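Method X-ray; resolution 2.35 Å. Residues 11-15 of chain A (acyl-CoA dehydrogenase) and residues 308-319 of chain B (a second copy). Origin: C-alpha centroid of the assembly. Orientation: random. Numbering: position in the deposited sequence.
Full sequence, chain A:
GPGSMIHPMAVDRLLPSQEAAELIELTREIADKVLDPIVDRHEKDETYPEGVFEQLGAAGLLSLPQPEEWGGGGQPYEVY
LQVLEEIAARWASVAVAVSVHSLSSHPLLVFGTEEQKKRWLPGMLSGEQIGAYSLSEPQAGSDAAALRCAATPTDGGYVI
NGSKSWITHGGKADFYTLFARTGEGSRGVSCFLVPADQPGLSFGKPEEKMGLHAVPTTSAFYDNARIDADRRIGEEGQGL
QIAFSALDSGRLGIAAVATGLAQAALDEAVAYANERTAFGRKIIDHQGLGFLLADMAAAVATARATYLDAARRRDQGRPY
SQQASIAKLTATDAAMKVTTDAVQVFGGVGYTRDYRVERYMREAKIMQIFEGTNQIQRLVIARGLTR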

# COMPACT_ATOMS: atom_id res chain seq x y z
N VAL A 11 19.11 13.31 -16.08
CA VAL A 11 18.17 14.04 -15.22
C VAL A 11 18.24 15.57 -15.43
O VAL A 11 19.31 16.18 -15.32
N ASP A 12 17.10 16.18 -15.72
CA ASP A 12 16.97 17.64 -15.87
C ASP A 12 16.94 18.30 -14.47
O ASP A 12 15.92 18.23 -13.76
N ARG A 13 18.05 18.93 -14.08
CA ARG A 13 18.22 19.39 -12.70
C ARG A 13 17.95 20.88 -12.45
O ARG A 13 18.32 21.73 -13.26
N LEU A 14 17.34 21.21 -11.32
CA LEU A 14 17.23 22.60 -10.89
C LEU A 14 18.45 23.00 -10.03
O LEU A 14 18.63 22.49 -8.91
N LEU A 15 19.26 23.92 -10.55
CA LEU A 15 20.54 24.30 -9.95
C LEU A 15 20.67 25.83 -9.85
O LEU A 15 20.19 26.54 -10.73
N LEU B 308 5.79 22.28 -5.68
CA LEU B 308 6.70 23.43 -5.74
C LEU B 308 7.86 23.19 -6.71
O LEU B 308 8.30 24.13 -7.37
N ASP B 309 8.33 21.94 -6.82
CA ASP B 309 9.36 21.60 -7.79
C ASP B 309 8.92 21.83 -9.27
O ASP B 309 9.68 22.43 -10.07
N ALA B 310 7.72 21.38 -9.62
CA ALA B 310 7.12 21.78 -10.90
C ALA B 310 6.93 23.32 -11.04
O ALA B 310 7.28 23.89 -12.08
N ALA B 311 6.40 23.98 -10.01
CA ALA B 311 6.21 25.44 -10.05
C ALA B 311 7.52 26.18 -10.39
O ALA B 311 7.53 27.13 -11.19
N ARG B 312 8.61 25.71 -9.78
CA ARG B 312 9.89 26.37 -9.86
C ARG B 312 10.47 26.22 -11.30
O ARG B 312 11.19 27.10 -11.78
N ARG B 313 10.12 25.13 -11.98
CA ARG B 313 10.44 24.97 -13.40
C ARG B 313 9.67 25.95 -14.28
O ARG B 313 10.25 26.56 -15.18
N ARG B 314 8.36 26.06 -14.05
CA ARG B 314 7.50 26.96 -14.82
C ARG B 314 7.96 28.43 -14.69
O ARG B 314 7.94 29.16 -15.68
N ASP B 315 8.39 28.83 -13.50
CA ASP B 315 8.85 30.20 -13.25
C ASP B 315 10.14 30.54 -14.04
O ASP B 315 10.40 31.72 -14.33
N GLN B 316 10.93 29.52 -14.39
CA GLN B 316 12.18 29.71 -15.13
C GLN B 316 12.05 29.53 -16.65
O GLN B 316 13.06 29.56 -17.36
N GLY B 317 10.83 29.36 -17.13
CA GLY B 317 10.57 29.07 -18.54
C GLY B 317 11.06 27.69 -19.00
O GLY B 317 11.36 27.52 -20.16
N ARG B 318 11.15 26.72 -18.08
CA ARG B 318 11.58 25.34 -18.41
C ARG B 318 10.37 24.41 -18.58
O ARG B 318 9.30 24.70 -18.05
N PRO B 319 10.53 23.31 -19.35
CA PRO B 319 9.39 22.36 -19.45
C PRO B 319 9.04 21.69 -18.09
O PRO B 319 9.92 21.43 -17.26

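The contact is a small, largely polar one in which two arginines of chain B hold an extended segment of chain A by its carbonyl oxygens and one aspartate, a third reaches it through a water, and a single leucine packs among them. About 436 Å² is buried between the stretches, and L14(A) contributes the largest share. Its CA-to-CB bond points sideways, but the m,t rotamer (chi1 -77°, chi2 158°) brings the branched end close to chain B. CD1 lies over one face of the R313(B) guanidinium, 4.0 Å from R313(B) NH2, and over one face of the R312(B) guanidinium, 4.0 Å from R312(B) NH2; it also comes within 3.6 Å of D309(B) OD1. On the loop side, L14(A) CD2 is 3.8 Å from Q316(B) OE1, and L14(A) CD2 is likewise 3.8 Å from R318(B) NH1. The leucine thus packs against the flat faces of two charged groups, leaving their edges free for polar partners.

R313(B) is nearly extended (chi1 m, chi2 t, chi3 t, chi4 -84°). Its NE donates to D309(B) OD2 at 3.1 Å, a salt bridge to the residue one helical turn back. At the edge of the group, NH1 donates to the backbone oxygen D12(A) O at 3.1 Å, and NH2 adds a weak hydrogen bond to the same D12(A) O at 3.3 Å. The carboxylate of D12(A) makes a long salt bridge to this arginine, with D12(A) OD2 3.9 Å from R313(B) NH1.

The CA-to-CB bond of R318(B) points toward chain A, and the side chain bends at chi3 (chi1 m, chi2 t, chi3 p, chi4 159°). Its NH2 is the meeting point of two hydrogen bonds, one to D12(A) OD1 at 2.9 Å, which is also a salt bridge, and one to the backbone oxygen R13(A) O at 2.8 Å. Both acceptors lie near the guanidinium plane, where the N-H bonds lie. On its own chain, R318(B) NH1 makes a weak hydrogen bond to Q316(B) OE1 at 3.4 Å. D12(A), in the t rotamer with chi2 near 6°, starts sideways and reaches both arginines with its carboxylate.

The CA-to-CB bond of the third arginine, R312(B), points toward chain A; chi1 lies between wells at -148° and chi3 is p. Water 1 connects it to the chain A backbone, donating to L14(A) O at 2.9 Å and accepting from R312(B) NH2 at 2.8 Å. The carbonyls of D12(A), R13(A) and L14(A) are therefore all engaged, the last through water. The CA-to-CB bond of R13(A), by contrast, points away, and its guanidinium is hydrogen-bonded elsewhere in the structure.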

# COMPACT_ATOMS: atom_id res chain seq x y z
CB VAL A 11 18.37 13.66 -13.72
CG1 VAL A 11 17.41 14.42 -12.83
CG2 VAL A 11 18.19 12.17 -13.50
CB ASP A 12 15.70 17.97 -16.67
CG ASP A 12 15.60 19.44 -17.07
OD1 ASP A 12 16.57 20.22 -16.84
OD2 ASP A 12 14.55 19.84 -17.63
CB ARG A 13 19.62 19.01 -12.18
CG ARG A 13 19.86 17.49 -12.08
CD ARG A 13 21.02 17.12 -11.16
NE ARG A 13 21.25 15.68 -11.15
CZ ARG A 13 20.60 14.81 -10.36
NH1 ARG A 13 19.68 15.23 -9.48
NH2 ARG A 13 20.87 13.51 -10.45
CB LEU A 14 15.93 22.83 -10.12
CG LEU A 14 14.60 22.96 -10.86
CD1 LEU A 14 13.44 22.63 -9.90
CD2 LEU A 14 14.42 24.35 -11.40
CB LEU A 15 21.71 23.73 -10.78
CG LEU A 15 21.86 22.19 -10.82
CD1 LEU A 15 22.68 21.74 -12.01
CD2 LEU A 15 22.40 21.59 -9.51
CB LEU B 308 7.22 23.81 -4.36
CG LEU B 308 6.16 24.39 -3.43
CD1 LEU B 308 6.69 24.44 -2.02
CD2 LEU B 308 5.75 25.79 -3.90
CB ASP B 309 9.86 20.18 -7.58
CG ASP B 309 10.89 19.75 -8.59
OD1 ASP B 309 12.11 19.75 -8.24
OD2 ASP B 309 10.49 19.40 -9.74
CB ALA B 310 5.82 21.04 -11.13
CB ALA B 311 5.65 25.96 -8.72
CB ARG B 312 10.79 25.79 -8.76
CG ARG B 312 11.80 26.75 -8.16
CD ARG B 312 12.19 26.46 -6.69
NE ARG B 312 12.78 25.14 -6.40
CZ ARG B 312 14.09 24.84 -6.44
NH1 ARG B 312 14.99 25.75 -6.80
NH2 ARG B 312 14.50 23.61 -6.12
CB ARG B 313 10.19 23.53 -13.88
CG ARG B 313 11.11 22.52 -13.24
CD ARG B 313 10.73 21.05 -13.47
NE ARG B 313 11.51 20.23 -12.55
CZ ARG B 313 12.76 19.80 -12.76
NH1 ARG B 313 13.41 20.06 -13.88
NH2 ARG B 313 13.35 19.08 -11.82
CB ARG B 314 6.04 26.81 -14.41
CG ARG B 314 5.09 27.90 -14.91
CD ARG B 314 3.65 27.40 -14.86
NE ARG B 314 2.68 28.48 -14.87
CZ ARG B 314 2.24 29.11 -15.96
NH1 ARG B 314 2.69 28.76 -17.17
NH2 ARG B 314 1.36 30.09 -15.85
CB ASP B 315 9.06 30.47 -11.75
CG ASP B 315 7.75 30.48 -10.94
OD1 ASP B 315 6.64 30.71 -11.50
OD2 ASP B 315 7.85 30.27 -9.71
CB GLN B 316 13.30 28.81 -14.57
CG GLN B 316 13.76 29.22 -13.15
CD GLN B 316 14.69 28.21 -12.51
OE1 GLN B 316 15.46 27.52 -13.18
NE2 GLN B 316 14.63 28.13 -11.18
CB ARG B 318 12.54 24.80 -17.34
CG ARG B 318 13.79 25.67 -17.16
CD ARG B 318 14.57 25.33 -15.90
NE ARG B 318 15.42 24.15 -16.08
CZ ARG B 318 16.47 23.86 -15.32
NH1 ARG B 318 16.84 24.67 -14.34
NH2 ARG B 318 17.18 22.76 -15.57
CB PRO B 319 9.83 21.35 -20.52
CG PRO B 319 11.32 21.49 -20.63
CD PRO B 319 11.67 22.90 -20.18
O HOH W 1 17.18 22.85 -6.45